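Local coordinates for pyoverdine biosynthesis protein PvcB (Pseudomonas aeruginosa, PDB 4YLM), which catalyses the Fe(II)- and 2-oxoglutarate-dependent oxidation of tyrosine isonitrile in the biosynthesis of paerucumarin, at the interface of chains A and B. Residues are numbered along the deposited sequence; one frame, centred on the assembly and turned at random. Chains: chain A/B, Pyoverdine biosynthesis protein PvcB.

Contact 1: the interface of chains A and B. Residues chain A 7-9; chain B 5-9, 14, 47.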
loop_
_atom_site.group_PDB
_atom_site.type_symbol
_atom_site.label_atom_id
_atom_site.label_comp_id
_atom_site.label_asym_id
_atom_site.label_seq_id
_atom_site.Cartn_x
_atom_site.Cartn_y
_atom_site.Cartn_z
ATOM N N LEU A 7 -13.166 4.191 7.005
ATOM C CA LEU A 7 -13.553 2.846 6.617
ATOM C C LEU A 7 -12.443 2.235 5.751
ATOM O O LEU A 7 -12.023 2.798 4.716
ATOM C CB LEU A 7 -14.911 2.819 5.916
ATOM C CG LEU A 7 -16.028 2.364 6.865
ATOM C CD1 LEU A 7 -17.342 2.150 6.133
ATOM C CD2 LEU A 7 -15.614 1.101 7.593
ATOM N N SER A 8 -11.934 1.105 6.227
ATOM C CA SER A 8 -10.747 0.490 5.656
ATOM C C SER A 8 -11.146 -0.635 4.729
ATOM O O SER A 8 -12.265 -1.142 4.806
ATOM C CB SER A 8 -9.887 -0.090 6.783
ATOM O OG SER A 8 -8.616 -0.468 6.295
ATOM N N ASP A 9 -10.238 -1.021 3.841
ATOM C CA ASP A 9 -10.420 -2.252 3.093
ATOM C C ASP A 9 -9.717 -3.402 3.818
ATOM O O ASP A 9 -9.751 -4.539 3.359
ATOM C CB ASP A 9 -9.907 -2.107 1.654
ATOM C CG ASP A 9 -8.623 -1.300 1.567
ATOM O OD1 ASP A 9 -7.953 -1.114 2.605
ATOM O OD2 ASP A 9 -8.286 -0.840 0.457
ATOM N N ALA B 5 -19.146 -3.999 4.800
ATOM C CA ALA B 5 -18.436 -3.017 5.604
ATOM C C ALA B 5 -17.248 -2.362 4.905
ATOM O O ALA B 5 -16.564 -1.546 5.496
ATOM C CB ALA B 5 -17.992 -3.636 6.907
ATOM N N TYR B 6 -17.005 -2.710 3.652
ATOM C CA TYR B 6 -15.794 -2.244 2.998
ATOM C C TYR B 6 -16.075 -1.123 2.026
ATOM O O TYR B 6 -16.952 -1.239 1.182
ATOM C CB TYR B 6 -15.116 -3.387 2.257
ATOM C CG TYR B 6 -14.705 -4.501 3.151
ATOM C CD1 TYR B 6 -13.717 -4.306 4.104
ATOM C CD2 TYR B 6 -15.298 -5.754 3.053
ATOM C CE1 TYR B 6 -13.323 -5.320 4.926
ATOM C CE2 TYR B 6 -14.915 -6.780 3.886
ATOM C CZ TYR B 6 -13.918 -6.547 4.826
ATOM O OH TYR B 6 -13.510 -7.545 5.670
ATOM N N LEU B 7 -15.336 -0.027 2.183
ATOM C CA LEU B 7 -15.268 1.025 1.183
ATOM C C LEU B 7 -13.796 1.338 0.886
ATOM O O LEU B 7 -12.988 1.651 1.788
ATOM C CB LEU B 7 -16.048 2.269 1.605
ATOM C CG LEU B 7 -17.416 2.341 0.911
ATOM C CD1 LEU B 7 -18.115 3.664 1.173
ATOM C CD2 LEU B 7 -17.259 2.110 -0.578
ATOM N N SER B 8 -13.448 1.188 -0.387
ATOM C CA SER B 8 -12.062 1.245 -0.822
ATOM C C SER B 8 -11.758 2.611 -1.392
ATOM O O SER B 8 -12.668 3.353 -1.760
ATOM C CB SER B 8 -11.835 0.199 -1.917
ATOM O OG SER B 8 -10.455 0.050 -2.184
ATOM N N ASP B 9 -10.477 2.954 -1.457
ATOM C CA ASP B 9 -10.066 4.117 -2.223
ATOM C C ASP B 9 -9.681 3.689 -3.640
ATOM O O ASP B 9 -9.308 4.521 -4.461
ATOM C CB ASP B 9 -8.911 4.855 -1.532
ATOM C CG ASP B 9 -7.900 3.909 -0.909
ATOM O OD1 ASP B 9 -7.896 2.709 -1.258
ATOM O OD2 ASP B 9 -7.108 4.364 -0.057
ATOM N N LEU B 14 -15.968 -3.809 -3.016
ATOM C CA LEU B 14 -15.525 -4.861 -2.124
ATOM C C LEU B 14 -16.678 -5.410 -1.291
ATOM O O LEU B 14 -17.575 -4.673 -0.873
ATOM C CB LEU B 14 -14.459 -4.330 -1.167
ATOM C CG LEU B 14 -13.175 -3.746 -1.753
ATOM C CD1 LEU B 14 -12.182 -3.446 -0.648
ATOM C CD2 LEU B 14 -12.555 -4.681 -2.750
ATOM N N TRP B 47 -1.140 -3.450 -3.615
ATOM C CA TRP B 47 -2.352 -3.351 -2.822
ATOM C C TRP B 47 -3.036 -4.727 -2.686
ATOM O O TRP B 47 -3.466 -5.112 -1.597
ATOM C CB TRP B 47 -3.286 -2.336 -3.474
ATOM C CG TRP B 47 -4.609 -2.187 -2.821
ATOM C CD1 TRP B 47 -4.876 -1.582 -1.621
ATOM C CD2 TRP B 47 -5.871 -2.603 -3.353
ATOM N NE1 TRP B 47 -6.227 -1.596 -1.385
ATOM C CE2 TRP B 47 -6.858 -2.228 -2.424
ATOM C CE3 TRP B 47 -6.261 -3.248 -4.532
ATOM C CZ2 TRP B 47 -8.216 -2.483 -2.631
ATOM C CZ3 TRP B 47 -7.618 -3.504 -4.739
ATOM C CH2 TRP B 47 -8.575 -3.121 -3.783
#
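PvcB is a TfdA-family Fe(II)/2-oxoglutarate oxygenase, and here the N-terminal segments of two copies meet, showing how an acidic side chain can add a directed hydrogen bond to a contact made largely by extended backbone. Residues 7 to 9 of chain A, without regular secondary structure, lie against residues 5 to 9 of chain B, with B:Leu14 of strand 12-16 and B:Trp47 of helix 45-55 completing the chain B side.

The side chain to follow is that of A:Asp9. Its CB rests on the methyl CD1 of B:Leu14 at 3.5 Å, a branch carried there by a CG anti to the carbonyl carbon. At the next bond the carboxylate carbon CG sits between the backbone N and the carbonyl carbon, the crowded position (chi1 39°), which sends the carboxylate toward B:Trp47. The two side chains approach tip to tip: carboxylate oxygen OD2 accepts a hydrogen bond from the indole NE1 of B:Trp47 at 2.9 Å. On the donor side the geometry is good, for OD2 lies in the indole plane; on the acceptor side the N-H arrives from above the carboxylate, 46° out of its plane. OD2 also lies 3.5 Å from CZ2, a benzo-ring carbon of B:Trp47, so it sits at the indole edge where the N-H and the benzo ring adjoin, and the hydroxyl OG of B:Ser8 comes within 3.5 Å of the same oxygen.

Behind this tip, the carbonyl O of A:Ser8 lies at the edge of the B:Tyr6 ring and in its plane, 3.6 Å from CD1. At the far end the methyl CD2 of A:Leu7 touches the backbone O of B:Ala5 at 3.5 Å.

Contact 2: the interface of chains A and B. Residues chain A 39, 41-43, 66, 71, 74-75, 78; chain B 189-192.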
loop_
_atom_site.group_PDB
_atom_site.type_symbol
_atom_site.label_atom_id
_atom_site.label_comp_id
_atom_site.label_asym_id
_atom_site.label_seq_id
_atom_site.Cartn_x
_atom_site.Cartn_y
_atom_site.Cartn_z
ATOM N N HIS A 39 -4.341 -11.333 15.419
ATOM C CA HIS A 39 -2.991 -11.045 15.902
ATOM C C HIS A 39 -2.452 -9.873 15.074
ATOM O O HIS A 39 -2.855 -9.710 13.931
ATOM C CB HIS A 39 -2.154 -12.307 15.667
ATOM C CG HIS A 39 -0.770 -12.259 16.231
ATOM N ND1 HIS A 39 0.248 -11.539 15.645
ATOM C CD2 HIS A 39 -0.216 -12.910 17.284
ATOM C CE1 HIS A 39 1.363 -11.717 16.336
ATOM N NE2 HIS A 39 1.108 -12.547 17.332
ATOM N N GLY A 41 0.142 -9.439 13.489
ATOM C CA GLY A 41 0.883 -9.857 12.307
ATOM C C GLY A 41 0.013 -10.155 11.100
ATOM O O GLY A 41 0.498 -10.226 9.971
ATOM N N GLU A 42 -1.278 -10.339 11.334
ATOM C CA GLU A 42 -2.221 -10.569 10.245
ATOM C C GLU A 42 -2.387 -9.343 9.328
ATOM O O GLU A 42 -2.759 -9.486 8.168
ATOM C CB GLU A 42 -3.567 -11.063 10.798
ATOM C CG GLU A 42 -3.421 -12.402 11.541
ATOM C CD GLU A 42 -4.711 -12.911 12.175
ATOM O OE1 GLU A 42 -5.721 -13.070 11.471
ATOM O OE2 GLU A 42 -4.697 -13.179 13.386
ATOM N N LEU A 43 -2.090 -8.149 9.834
ATOM C CA LEU A 43 -2.164 -6.941 9.005
ATOM C C LEU A 43 -0.862 -6.783 8.218
ATOM O O LEU A 43 0.195 -7.180 8.692
ATOM C CB LEU A 43 -2.404 -5.704 9.890
ATOM C CG LEU A 43 -3.670 -5.769 10.758
ATOM C CD1 LEU A 43 -3.795 -4.514 11.627
ATOM C CD2 LEU A 43 -4.895 -5.924 9.862
ATOM N N PHE A 66 2.758 -10.447 20.791
ATOM C CA PHE A 66 3.920 -11.318 20.745
ATOM C C PHE A 66 4.201 -12.039 22.064
ATOM O O PHE A 66 4.198 -11.434 23.133
ATOM C CB PHE A 66 5.125 -10.516 20.250
ATOM C CG PHE A 66 4.848 -9.778 18.971
ATOM C CD1 PHE A 66 4.998 -10.410 17.745
ATOM C CD2 PHE A 66 4.384 -8.471 18.997
ATOM C CE1 PHE A 66 4.720 -9.738 16.557
ATOM C CE2 PHE A 66 4.100 -7.791 17.821
ATOM C CZ PHE A 66 4.271 -8.427 16.592
ATOM N N SER A 71 9.892 -13.285 19.288
ATOM C CA SER A 71 8.789 -13.199 18.339
ATOM C C SER A 71 8.641 -11.764 17.830
ATOM O O SER A 71 8.535 -11.528 16.625
ATOM C CB SER A 71 7.490 -13.672 18.994
ATOM O OG SER A 71 6.413 -13.628 18.073
ATOM N N ARG A 74 11.501 -11.074 15.282
ATOM C CA ARG A 74 11.282 -11.649 13.956
ATOM C C ARG A 74 10.223 -10.850 13.188
ATOM O O ARG A 74 10.379 -10.572 11.992
ATOM C CB ARG A 74 10.882 -13.130 14.049
ATOM C CG ARG A 74 12.001 -14.054 14.558
ATOM C CD ARG A 74 11.613 -15.529 14.453
ATOM N NE ARG A 74 10.453 -15.864 15.270
ATOM C CZ ARG A 74 10.519 -16.283 16.531
ATOM N NH1 ARG A 74 11.699 -16.430 17.120
ATOM N NH2 ARG A 74 9.406 -16.562 17.198
ATOM N N TYR A 75 9.150 -10.471 13.881
ATOM C CA TYR A 75 8.128 -9.643 13.256
ATOM C C TYR A 75 8.723 -8.352 12.729
ATOM O O TYR A 75 8.423 -7.937 11.606
ATOM C CB TYR A 75 6.989 -9.315 14.221
ATOM C CG TYR A 75 6.051 -8.267 13.660
ATOM C CD1 TYR A 75 5.001 -8.627 12.822
ATOM C CD2 TYR A 75 6.229 -6.918 13.952
ATOM C CE1 TYR A 75 4.148 -7.671 12.302
ATOM C CE2 TYR A 75 5.382 -5.960 13.434
ATOM C CZ TYR A 75 4.344 -6.343 12.604
ATOM O OH TYR A 75 3.495 -5.391 12.075
ATOM N N ASP A 78 10.637 -8.542 9.543
ATOM C CA ASP A 78 9.756 -8.585 8.371
ATOM C C ASP A 78 9.187 -7.198 8.091
ATOM O O ASP A 78 9.002 -6.806 6.946
ATOM C CB ASP A 78 8.594 -9.565 8.576
ATOM C CG ASP A 78 7.792 -9.791 7.293
ATOM O OD1 ASP A 78 8.404 -10.205 6.287
ATOM O OD2 ASP A 78 6.563 -9.540 7.275
ATOM N N ARG B 189 6.729 -15.562 8.416
ATOM C CA ARG B 189 7.216 -14.192 8.255
ATOM C C ARG B 189 6.576 -13.252 9.268
ATOM O O ARG B 189 7.214 -12.321 9.739
ATOM C CB ARG B 189 6.957 -13.677 6.827
ATOM C CG ARG B 189 7.868 -14.319 5.784
ATOM C CD ARG B 189 9.317 -13.906 6.064
ATOM N NE ARG B 189 10.286 -14.856 5.519
ATOM C CZ ARG B 189 10.700 -14.835 4.260
ATOM N NH1 ARG B 189 10.227 -13.911 3.440
ATOM N NH2 ARG B 189 11.591 -15.728 3.826
ATOM N N ARG B 190 5.325 -13.527 9.624
ATOM C CA ARG B 190 4.514 -12.547 10.337
ATOM C C ARG B 190 4.100 -13.000 11.731
ATOM O O ARG B 190 3.344 -12.308 12.415
ATOM C CB ARG B 190 3.295 -12.173 9.489
ATOM C CG ARG B 190 3.666 -11.432 8.198
ATOM C CD ARG B 190 2.406 -10.972 7.478
ATOM N NE ARG B 190 1.716 -12.058 6.783
ATOM C CZ ARG B 190 0.397 -12.152 6.674
ATOM N NH1 ARG B 190 -0.380 -11.252 7.265
ATOM N NH2 ARG B 190 -0.156 -13.143 5.976
ATOM N N GLU B 191 4.591 -14.172 12.133
ATOM C CA GLU B 191 4.557 -14.626 13.530
ATOM C C GLU B 191 3.248 -15.164 14.098
ATOM O O GLU B 191 3.278 -15.916 15.074
ATOM C CB GLU B 191 5.119 -13.555 14.478
ATOM C CG GLU B 191 6.618 -13.402 14.390
ATOM C CD GLU B 191 7.338 -14.649 14.889
ATOM O OE1 GLU B 191 7.100 -15.061 16.049
ATOM O OE2 GLU B 191 8.122 -15.224 14.107
ATOM N N PHE B 192 2.105 -14.803 13.523
ATOM C CA PHE B 192 0.842 -15.195 14.159
ATOM C C PHE B 192 0.613 -16.702 14.088
ATOM O O PHE B 192 1.147 -17.365 13.204
ATOM C CB PHE B 192 -0.347 -14.422 13.582
ATOM C CG PHE B 192 -0.534 -14.597 12.093
ATOM C CD1 PHE B 192 -1.324 -15.618 11.597
ATOM C CD2 PHE B 192 0.067 -13.719 11.195
ATOM C CE1 PHE B 192 -1.514 -15.775 10.215
ATOM C CE2 PHE B 192 -0.106 -13.863 9.826
ATOM C CZ PHE B 192 -0.905 -14.889 9.332
HETATM O O HOH W 1 9.741 -12.520 10.285
#
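One face of the A:His39 imidazole carries CA and CB of B:Phe192, with CB 3.4 Å from CG of A:His39. At the imidazole edge ND1 accepts the backbone N-H of A:Gly41, nearly in plane, which helps to fix the ring's rotation. The B:Phe192 phenyl, turned into the crowded position (chi1 59°), receives CG of A:Glu42 over the centre of one face, a CH-pi contact 3.7 Å from the centroid. CE2 of the same phenyl lies over the B:Arg190 guanidinium, whose NH1 makes a weak hydrogen bond to the carbonyl O of A:Gly41.

This loop-to-helix interface, perhaps a crystal contact, is pinned on helix 69-79 by B:Glu191. Its chain bends at chi2 (-66°) and crosses A:Arg74 at about a right angle. A:Arg74 grips the carboxylate side-on: NE forms a salt bridge with OE2 at 2.7 Å, while NH2 donates to OE1 at 3.0 Å. The guanidinium and carboxylate planes are 52° apart, so the pair is twisted, not coplanar. OE1 also accepts from the hydroxyl OG of A:Ser71 at 2.6 Å through its anti lone pair; these donors would probably stabilise a charged carboxylate. A water joins the backbone O of A:Arg74, 2.7 Å away, to the backbone O of B:Arg189.

Contact 1 and contact 2 belong to one interface between chains A and B, with their C-alpha centres about 23 Å apart, and have no residue in common. Contact 1 joins the N-terminal segments of both chains and adds strand 12-16 and helix 45-55 of chain B, whereas contact 2 sets the loop 189-192 of chain B against A:His39, the adjoining 3-10 helix 40-42 and helix 69-79 of chain A. The A-B interface as a whole departs from exact two-fold symmetry. Two separated patches may limit rocking of one copy against the other in the deposited three-copy assembly, which need not be the biological oligomer.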